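Local coordinates for protein probable glutaredoxin ssr2061 (Synechocystis sp., PDB 4MJE) that probably acts as a glutathione-disulfide oxidoreductase, reducing low molecular weight disulfides and proteins with electrons supplied through glutathione, at residues 18-24 and 43-49. The protein carries 1 engineered substitution. Residues are numbered along the deposited sequence; the frame is centred on the assembly and turned at random.
Sequences IEIYTWS and FQEYCID
Tyr46 meets Tyr21 in a T-shaped stack. The edge of Tyr46 points at the Tyr21 face, with CD2 over the ring centre, 3.6 Å from Tyr21 CE1; the planes stand at 68°. With CG of Tyr46 anti to its carbonyl carbon (chi1 -55°), the ring reaches back along the sheet to Glu19. There Tyr46 OH donates to the anti lone pair of Glu19 OE1 at 2.6 Å; the carboxylate stands nearly perpendicular to the Tyr46 ring. Arg61 binds both Glu19 OE2 and Tyr21 OH. A leucine in place of Tyr46 would probably leave Glu19 OE1 without this hydroxyl donor and the Tyr21 face without its aromatic edge.

On the other face of the sheet, Thr22 OG1 donates to Glu45 OE2 at 2.7 Å, the two side chains crossing at about a right angle. Ile20 CG2 lies 3.9 Å from Phe43 CD1. Beyond the strands, Asp49 OD1 accepts from Ser24 N (2.8 Å) and OD2 from Ser24 OG (2.7 Å), each by its syn lone pair. Asp49 CA sits over the five-membered ring of Trp23.

Four backbone hydrogen bonds join the parallel strands 18-22 and 44-47; Ile48 N adds a fifth to Thr22 O just past the strand end. Helix 27-39 links them in a beta-alpha-beta unit of the thioredoxin fold and packs against Ile20, Phe43 and Glu45. Helix 52-61 touches Tyr21 on the Tyr46 side of the sheet, and Ile48; strand 70-73 flanks strand 18-22.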
ATOM      1  N   ILE A  18       1.260  -4.910  -0.868  1.00  4.57           N
ATOM      2  CA  ILE A  18       0.791  -3.553  -0.642  1.00  4.28           C
ATOM      3  C   ILE A  18       1.017  -3.191   0.815  1.00  3.71           C
ATOM      4  O   ILE A  18       0.557  -3.893   1.712  1.00  4.51           O
ATOM      5  CB  ILE A  18      -0.695  -3.406  -1.005  1.00  5.03           C
ATOM      6  CG1 ILE A  18      -0.914  -3.805  -2.474  1.00  6.16           C
ATOM      7  CG2 ILE A  18      -1.165  -1.983  -0.765  1.00  5.78           C
ATOM      8  CD1 ILE A  18      -2.360  -3.972  -2.882  1.00  8.63           C
ATOM      9  N   GLU A  19       1.759  -2.107   1.050  1.00  3.38           N
ATOM     10  CA  GLU A  19       2.154  -1.685   2.388  1.00  3.16           C
ATOM     11  C   GLU A  19       1.802  -0.228   2.604  1.00  3.24           C
ATOM     12  O   GLU A  19       2.030   0.610   1.721  1.00  4.19           O
ATOM     13  CB  GLU A  19       3.661  -1.823   2.597  1.00  4.13           C
ATOM     14  CG  GLU A  19       4.208  -3.213   2.365  1.00  4.76           C
ATOM     15  CD  GLU A  19       5.709  -3.193   2.200  1.00  4.82           C
ATOM     16  OE1 GLU A  19       6.433  -3.444   3.189  1.00  5.55           O
ATOM     17  OE2 GLU A  19       6.180  -2.913   1.083  1.00  7.65           O
ATOM     18  N   ILE A  20       1.269   0.068   3.780  1.00  2.88           N
ATOM     19  CA  ILE A  20       1.041   1.457   4.154  1.00  2.57           C
ATOM     20  C   ILE A  20       1.452   1.691   5.599  1.00  3.31           C
ATOM     21  O   ILE A  20       1.034   0.950   6.492  1.00  3.42           O
ATOM     22  CB  ILE A  20      -0.439   1.883   3.930  1.00  2.73           C
ATOM     23  CG1 ILE A  20      -0.610   3.368   4.263  1.00  2.77           C
ATOM     24  CG2 ILE A  20      -1.432   1.007   4.709  1.00  3.74           C
ATOM     25  CD1 ILE A  20      -1.932   3.947   3.872  1.00  4.66           C
ATOM     26  N   TYR A  21       2.323   2.686   5.797  1.00  3.54           N
ATOM     27  CA  TYR A  21       2.740   3.129   7.116  1.00  3.33           C
ATOM     28  C   TYR A  21       1.821   4.260   7.585  1.00  3.47           C
ATOM     29  O   TYR A  21       1.544   5.206   6.837  1.00  3.78           O
ATOM     30  CB  TYR A  21       4.177   3.662   7.127  1.00  4.38           C
ATOM     31  CG  TYR A  21       5.290   2.731   6.707  1.00  3.57           C
ATOM     32  CD1 TYR A  21       6.211   2.250   7.629  1.00  4.62           C
ATOM     33  CD2 TYR A  21       5.493   2.415   5.365  1.00  4.47           C
ATOM     34  CE1 TYR A  21       7.274   1.447   7.227  1.00  4.25           C
ATOM     35  CE2 TYR A  21       6.548   1.617   4.967  1.00  4.77           C
ATOM     36  CZ  TYR A  21       7.419   1.149   5.893  1.00  4.41           C
ATOM     37  OH  TYR A  21       8.483   0.385   5.477  1.00  5.75           O
ATOM     38  N   THR A  22       1.349   4.161   8.826  1.00  3.77           N
ATOM     39  CA  THR A  22       0.343   5.093   9.315  1.00  3.15           C
ATOM     40  C   THR A  22       0.550   5.460  10.782  1.00  3.64           C
ATOM     41  O   THR A  22       1.232   4.762  11.532  1.00  4.07           O
ATOM     42  CB  THR A  22      -1.059   4.465   9.269  1.00  3.55           C
ATOM     43  OG1 THR A  22      -1.079   3.365  10.171  1.00  4.33           O
ATOM     44  CG2 THR A  22      -1.450   3.989   7.897  1.00  4.43           C
ATOM     45  N   TRP A  23      -0.090   6.567  11.175  1.00  3.71           N
ATOM     46  CA  TRP A  23      -0.601   6.709  12.526  1.00  4.90           C
ATOM     47  C   TRP A  23      -2.114   6.499  12.426  1.00  3.64           C
ATOM     48  O   TRP A  23      -2.756   7.000  11.508  1.00  4.62           O
ATOM     49  CB  TRP A  23      -0.256   8.085  13.124  1.00  3.51           C
ATOM     50  CG  TRP A  23       1.069   8.124  13.802  1.00  3.00           C
ATOM     51  CD1 TRP A  23       2.097   7.239  13.638  1.00  3.87           C
ATOM     52  CD2 TRP A  23       1.518   9.098  14.762  1.00  4.63           C
ATOM     53  NE1 TRP A  23       3.156   7.598  14.439  1.00  4.39           N
ATOM     54  CE2 TRP A  23       2.822   8.733  15.140  1.00  4.35           C
ATOM     55  CE3 TRP A  23       0.943  10.245  15.331  1.00  3.99           C
ATOM     56  CZ2 TRP A  23       3.561   9.464  16.068  1.00  4.32           C
ATOM     57  CZ3 TRP A  23       1.686  10.974  16.238  1.00  4.61           C
ATOM     58  CH2 TRP A  23       2.977  10.583  16.596  1.00  5.46           C
ATOM     59  N   SER A  24      -2.663   5.732  13.359  1.00  3.81           N
ATOM     60  CA  SER A  24      -4.057   5.299  13.306  1.00  4.65           C
ATOM     61  C   SER A  24      -5.026   6.464  13.233  1.00  4.83           C
ATOM     62  O   SER A  24      -6.082   6.388  12.593  1.00  5.05           O
ATOM     63  CB  SER A  24      -4.393   4.434  14.524  1.00  6.82           C
ATOM     64  OG  SER A  24      -4.203   5.139  15.720  1.00  6.07           O
ATOM     65  N   PHE A  43      -3.925  -5.941   2.038  1.00  4.33           N
ATOM     66  CA  PHE A  43      -2.790  -5.062   2.273  1.00  4.84           C
ATOM     67  C   PHE A  43      -2.337  -5.110   3.730  1.00  5.27           C
ATOM     68  O   PHE A  43      -3.093  -5.526   4.618  1.00  5.48           O
ATOM     69  CB  PHE A  43      -3.061  -3.620   1.803  1.00  6.58           C
ATOM     70  CG  PHE A  43      -4.075  -2.866   2.617  1.00  5.03           C
ATOM     71  CD1 PHE A  43      -3.666  -2.024   3.642  1.00  6.55           C
ATOM     72  CD2 PHE A  43      -5.427  -2.955   2.332  1.00  5.82           C
ATOM     73  CE1 PHE A  43      -4.584  -1.311   4.369  1.00  5.80           C
ATOM     74  CE2 PHE A  43      -6.349  -2.246   3.069  1.00  6.04           C
ATOM     75  CZ  PHE A  43      -5.921  -1.411   4.081  1.00  5.59           C
ATOM     76  N   GLN A  44      -1.099  -4.687   3.968  1.00  4.59           N
ATOM     77  CA  GLN A  44      -0.481  -4.687   5.294  1.00  4.64           C
ATOM     78  C   GLN A  44      -0.329  -3.240   5.753  1.00  3.78           C
ATOM     79  O   GLN A  44       0.234  -2.399   5.034  1.00  5.38           O
ATOM     80  CB  GLN A  44       0.884  -5.378   5.225  1.00  5.00           C
ATOM     81  CG  GLN A  44       1.445  -5.801   6.560  1.00  5.53           C
ATOM     82  CD  GLN A  44       0.700  -6.956   7.182  1.00  5.67           C
ATOM     83  OE1 GLN A  44      -0.119  -7.607   6.532  1.00  6.36           O
ATOM     84  NE2 GLN A  44       0.999  -7.237   8.446  1.00  6.63           N
ATOM     85  N   GLU A  45      -0.835  -2.948   6.943  1.00  3.96           N
ATOM     86  CA  GLU A  45      -0.699  -1.623   7.525  1.00  4.63           C
ATOM     87  C   GLU A  45       0.317  -1.685   8.656  1.00  4.28           C
ATOM     88  O   GLU A  45       0.181  -2.474   9.593  1.00  5.83           O
ATOM     89  CB  GLU A  45      -2.042  -1.146   8.085  1.00  4.26           C
ATOM     90  CG  GLU A  45      -1.936   0.161   8.883  1.00  4.17           C
ATOM     91  CD  GLU A  45      -3.202   0.567   9.605  1.00  6.39           C
ATOM     92  OE1 GLU A  45      -4.193  -0.211   9.665  1.00  9.97           O
ATOM     93  OE2 GLU A  45      -3.218   1.700  10.135  1.00  4.66           O
ATOM     94  N   TYR A  46       1.341  -0.842   8.552  1.00  4.28           N
ATOM     95  CA  TYR A  46       2.315  -0.705   9.619  1.00  3.80           C
ATOM     96  C   TYR A  46       1.860   0.500  10.443  1.00  3.87           C
ATOM     97  O   TYR A  46       2.149   1.634  10.106  1.00  4.26           O
ATOM     98  CB  TYR A  46       3.703  -0.483   9.033  1.00  4.49           C
ATOM     99  CG  TYR A  46       4.139  -1.525   8.052  1.00  3.65           C
ATOM    100  CD1 TYR A  46       3.893  -2.878   8.274  1.00  4.17           C
ATOM    101  CD2 TYR A  46       4.815  -1.179   6.906  1.00  4.56           C
ATOM    102  CE1 TYR A  46       4.318  -3.846   7.385  1.00  3.97           C
ATOM    103  CE2 TYR A  46       5.225  -2.133   6.017  1.00  3.91           C
ATOM    104  CZ  TYR A  46       4.983  -3.471   6.260  1.00  4.81           C
ATOM    105  OH  TYR A  46       5.398  -4.460   5.404  1.00  5.15           O
ATOM    106  N   CYS A  47       1.060   0.243  11.467  1.00  4.12           N
ATOM    107  CA  CYS A  47       0.646   1.309  12.336  0.86  4.17           C
ATOM    108  C   CYS A  47       1.734   1.575  13.356  1.00  5.14           C
ATOM    109  O   CYS A  47       2.029   0.736  14.214  1.00  6.33           O
ATOM    110  CB  CYS A  47      -0.683   0.975  12.991  0.86  4.54           C
ATOM    111  SG  CYS A  47      -1.283   2.216  14.081  0.86  8.69           S
ATOM    112  N   ILE A  48       2.337   2.750  13.236  1.00  4.51           N
ATOM    113  CA  ILE A  48       3.547   3.042  13.982  1.00  5.06           C
ATOM    114  C   ILE A  48       3.341   4.161  14.989  1.00  4.68           C
ATOM    115  O   ILE A  48       4.313   4.826  15.365  1.00  5.04           O
ATOM    116  CB  ILE A  48       4.753   3.315  13.023  1.00  5.83           C
ATOM    117  CG1 ILE A  48       4.508   4.520  12.112  1.00  5.89           C
ATOM    118  CG2 ILE A  48       5.022   2.076  12.164  1.00  6.71           C
ATOM    119  CD1 ILE A  48       5.765   4.994  11.342  1.00  6.91           C
ATOM    120  N   ASP A  49       2.106   4.319  15.486  1.00  4.78           N
ATOM    121  CA  ASP A  49       1.809   5.270  16.574  1.00  5.45           C
ATOM    122  C   ASP A  49       2.893   5.219  17.645  1.00  6.49           C
ATOM    123  O   ASP A  49       3.138   4.168  18.232  1.00  7.34           O
ATOM    124  CB  ASP A  49       0.488   4.940  17.293  1.00  5.39           C
ATOM    125  CG  ASP A  49      -0.730   5.045  16.417  1.00  6.61           C
ATOM    126  OD1 ASP A  49      -0.618   5.077  15.184  1.00  9.28           O
ATOM    127  OD2 ASP A  49      -1.834   5.094  16.990  1.00  7.34           O
TER